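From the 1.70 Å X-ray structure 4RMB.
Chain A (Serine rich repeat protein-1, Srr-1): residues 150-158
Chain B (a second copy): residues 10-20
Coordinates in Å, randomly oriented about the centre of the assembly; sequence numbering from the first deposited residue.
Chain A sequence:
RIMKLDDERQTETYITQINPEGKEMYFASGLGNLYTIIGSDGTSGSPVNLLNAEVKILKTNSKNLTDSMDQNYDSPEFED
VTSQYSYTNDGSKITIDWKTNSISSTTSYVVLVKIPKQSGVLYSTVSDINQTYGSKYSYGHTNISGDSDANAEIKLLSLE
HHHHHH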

# COMPACT_ATOMS: atom_id res chain seq x y z
N ALA A 150 12.39 -13.06 -4.53
CA ALA A 150 11.95 -12.58 -3.23
C ALA A 150 10.86 -11.56 -3.54
O ALA A 150 11.06 -10.66 -4.35
CB ALA A 150 13.11 -11.90 -2.51
N ASN A 151 9.70 -11.71 -2.91
CA ASN A 151 8.60 -10.79 -3.17
C ASN A 151 7.64 -10.67 -2.00
O ASN A 151 7.47 -11.60 -1.21
CB ASN A 151 7.84 -11.21 -4.42
CG ASN A 151 7.03 -12.47 -4.21
OD1 ASN A 151 5.86 -12.43 -3.84
ND2 ASN A 151 7.67 -13.61 -4.44
N ALA A 152 7.02 -9.50 -1.90
CA ALA A 152 6.06 -9.23 -0.84
C ALA A 152 5.12 -8.14 -1.32
O ALA A 152 5.32 -7.56 -2.40
CB ALA A 152 6.80 -8.75 0.42
N GLU A 153 4.08 -7.90 -0.54
CA GLU A 153 3.10 -6.86 -0.82
C GLU A 153 2.78 -6.23 0.52
O GLU A 153 2.72 -6.92 1.53
CB GLU A 153 1.83 -7.44 -1.45
CG GLU A 153 0.98 -6.37 -2.09
CD GLU A 153 1.80 -5.51 -3.03
OE1 GLU A 153 2.06 -5.95 -4.17
OE2 GLU A 153 2.20 -4.40 -2.62
N ILE A 154 2.58 -4.91 0.54
CA ILE A 154 2.30 -4.23 1.80
C ILE A 154 1.15 -3.24 1.70
O ILE A 154 0.80 -2.78 0.61
CB ILE A 154 3.54 -3.48 2.32
CG1 ILE A 154 4.00 -2.42 1.30
CG2 ILE A 154 4.68 -4.47 2.58
CD1 ILE A 154 5.15 -1.56 1.78
N LYS A 155 0.57 -2.91 2.85
CA LYS A 155 -0.53 -1.97 2.90
C LYS A 155 -0.88 -1.65 4.34
O LYS A 155 -0.63 -2.45 5.25
CB LYS A 155 -1.75 -2.55 2.19
CG LYS A 155 -2.92 -1.58 2.10
CD LYS A 155 -4.11 -2.18 1.39
CE LYS A 155 -5.27 -1.21 1.35
NZ LYS A 155 -6.47 -1.81 0.71
N LEU A 156 -1.44 -0.46 4.56
CA LEU A 156 -1.88 -0.03 5.88
C LEU A 156 -3.40 -0.08 5.89
O LEU A 156 -4.04 0.52 5.03
CB LEU A 156 -1.42 1.40 6.16
CG LEU A 156 -0.08 1.61 6.85
CD1 LEU A 156 0.24 3.10 6.89
CD2 LEU A 156 -0.13 1.04 8.26
N LEU A 157 -3.98 -0.78 6.86
CA LEU A 157 -5.43 -0.87 6.93
C LEU A 157 -5.95 -0.97 8.35
O LEU A 157 -5.25 -1.43 9.25
CB LEU A 157 -5.91 -2.06 6.11
N SER A 158 -7.20 -0.54 8.55
CA SER A 158 -7.84 -0.60 9.85
C SER A 158 -8.51 -1.96 10.03
O SER A 158 -9.66 -2.11 9.56
CB SER A 158 -8.90 0.51 9.98
OG SER A 158 -8.30 1.79 10.04
N GLN B 10 -7.87 4.24 17.61
CA GLN B 10 -6.91 4.89 16.73
C GLN B 10 -5.64 4.08 16.51
O GLN B 10 -4.56 4.47 16.94
CB GLN B 10 -6.54 6.28 17.24
CG GLN B 10 -7.28 7.41 16.54
CD GLN B 10 -8.49 7.88 17.31
OE1 GLN B 10 -8.36 8.57 18.32
NE2 GLN B 10 -9.68 7.52 16.84
N THR B 11 -5.80 2.94 15.85
CA THR B 11 -4.67 2.08 15.54
C THR B 11 -4.84 1.66 14.09
O THR B 11 -5.96 1.62 13.58
CB THR B 11 -4.65 0.80 16.40
OG1 THR B 11 -5.71 -0.08 15.98
CG2 THR B 11 -4.81 1.13 17.87
N GLU B 12 -3.73 1.37 13.43
CA GLU B 12 -3.79 0.89 12.06
C GLU B 12 -2.90 -0.33 12.04
O GLU B 12 -2.04 -0.48 12.89
CB GLU B 12 -3.26 1.94 11.06
CG GLU B 12 -2.48 3.09 11.67
CD GLU B 12 -1.93 4.04 10.62
OE1 GLU B 12 -2.66 4.33 9.63
OE2 GLU B 12 -0.78 4.51 10.78
N THR B 13 -3.14 -1.23 11.10
CA THR B 13 -2.32 -2.41 11.01
C THR B 13 -1.54 -2.35 9.71
O THR B 13 -2.11 -2.21 8.63
CB THR B 13 -3.15 -3.70 11.04
OG1 THR B 13 -3.89 -3.76 12.26
CG2 THR B 13 -2.24 -4.92 10.94
N TYR B 14 -0.22 -2.45 9.84
CA TYR B 14 0.68 -2.44 8.70
C TYR B 14 0.83 -3.92 8.36
O TYR B 14 1.40 -4.69 9.14
CB TYR B 14 2.02 -1.84 9.10
CG TYR B 14 3.05 -1.86 8.00
CD1 TYR B 14 2.85 -1.16 6.81
CD2 TYR B 14 4.23 -2.58 8.15
CE1 TYR B 14 3.80 -1.19 5.79
CE2 TYR B 14 5.19 -2.61 7.14
CZ TYR B 14 4.96 -1.92 5.96
OH TYR B 14 5.89 -1.97 4.96
N ILE B 15 0.28 -4.31 7.21
CA ILE B 15 0.29 -5.71 6.79
C ILE B 15 1.31 -5.98 5.70
O ILE B 15 1.38 -5.25 4.72
CB ILE B 15 -1.10 -6.12 6.25
CG1 ILE B 15 -2.16 -5.90 7.33
CG2 ILE B 15 -1.10 -7.57 5.82
CD1 ILE B 15 -3.58 -6.10 6.84
N THR B 16 2.10 -7.04 5.89
CA THR B 16 3.09 -7.43 4.90
C THR B 16 2.79 -8.86 4.48
O THR B 16 2.76 -9.76 5.32
CB THR B 16 4.53 -7.35 5.46
OG1 THR B 16 4.82 -6.02 5.90
CG2 THR B 16 5.54 -7.74 4.40
N GLN B 17 2.53 -9.06 3.20
CA GLN B 17 2.27 -10.40 2.70
C GLN B 17 3.60 -10.91 2.17
O GLN B 17 4.27 -10.23 1.42
CB GLN B 17 1.24 -10.37 1.57
CG GLN B 17 -0.13 -9.85 1.98
CD GLN B 17 -1.10 -9.88 0.82
OE1 GLN B 17 -0.75 -9.51 -0.30
NE2 GLN B 17 -2.32 -10.33 1.08
N ILE B 18 3.97 -12.11 2.60
CA ILE B 18 5.23 -12.71 2.15
C ILE B 18 4.94 -13.74 1.07
O ILE B 18 4.16 -14.67 1.28
CB ILE B 18 5.96 -13.40 3.32
CG1 ILE B 18 6.24 -12.39 4.43
CG2 ILE B 18 7.28 -13.99 2.82
CD1 ILE B 18 7.17 -11.28 4.02
N ASN B 19 5.57 -13.56 -0.09
CA ASN B 19 5.41 -14.42 -1.25
C ASN B 19 3.98 -14.48 -1.79
O ASN B 19 3.44 -15.57 -2.03
CB ASN B 19 5.90 -15.84 -0.95
CG ASN B 19 6.01 -16.69 -2.21
OD1 ASN B 19 6.16 -16.15 -3.30
ND2 ASN B 19 5.95 -18.01 -2.05
N PRO B 20 3.35 -13.32 -1.99
CA PRO B 20 1.98 -13.36 -2.53
C PRO B 20 1.99 -13.77 -4.00
O PRO B 20 0.94 -14.11 -4.56
CB PRO B 20 1.50 -11.92 -2.33
CG PRO B 20 2.77 -11.13 -2.49
CD PRO B 20 3.76 -11.94 -1.68

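What forms the apolar centre of the contact? Tyr14(B) touches both Ile154(A) and Leu156(A), all three with their side chains on the same face of the sheet. Leu156(A) CD2 sits 3.7 Å from Tyr14(B) CB and meets the ring at its edge, near the ring plane. Ile154(A) CB approaches Tyr14(B) CE1 at 4.2 Å, and the extended arm of the isoleucine, with chi1 p and chi2 t, brings Ile154(A) CD1 to 3.3 Å from Tyr14(B) OH. That hydroxyl is hydrogen-bonded elsewhere in the structure, so its polarity is met even beside a methyl group. Further along this face, Ile154(A) CG2 rests 3.7 Å from Thr16(B) OG1, and the small Ala152(A) makes a looser contact, its CB 4.4 Å from Ile18(B) CD1.

How does the backbone hold these side chains in register? Strands 152-157 of chain A and 11-18 of chain B run antiparallel, at 167°, and join two copies of the protein through a continuous ladder. Three residue pairs each exchange two hydrogen bonds. Glu153(A) N donates to Gln17(B) O at 3.1 Å, and Gln17(B) N returns to Glu153(A) O at 2.7 Å, nearly straight at 172°. Lys155(A) N to Ile15(B) O is 3.1 Å and Ile15(B) N to Lys155(A) O 2.9 Å; Leu157(A) N to Thr13(B) O is 2.9 Å and Thr13(B) N to Leu157(A) O 2.8 Å. Between these rungs, the non-hydrogen-bonded pairs bring their alpha carbons closer, and Ile154(A) CA makes a CA-H...O contact with Ile15(B) O at 3.2 Å.

What occupies the other face? Glu153(A), Lys155(A) and Leu157(A) alternate with the apolar row and pair with Gln17(B), Ile15(B) and Thr13(B). Glu153(A) CB comes within 3.5 Å of Gln17(B) OE1, but the end of the glutamate leads away from the chain B strand; its OE2 accepts a hydrogen bond from Ile154(A) N at 3.2 Å. Lys155(A) is fully extended, all four chi angles t, and its NZ is hydrogen-bonded elsewhere in the structure. Leu157(A) is modelled only as far as CB.

How does the contact finish at its polar edge? Beyond the strands, Asn151(A) and Asn19(B) join through both backbone and side chain: Asn19(B) N donates to Asn151(A) O at 3.0 Å, and Asn151(A) ND2 to Asn19(B) OD1 at 3.2 Å. Pro20(B) packs alongside, its CD 3.1 Å from Asn151(A) OD1, yet its ring nitrogen has no hydrogen to offer that oxygen.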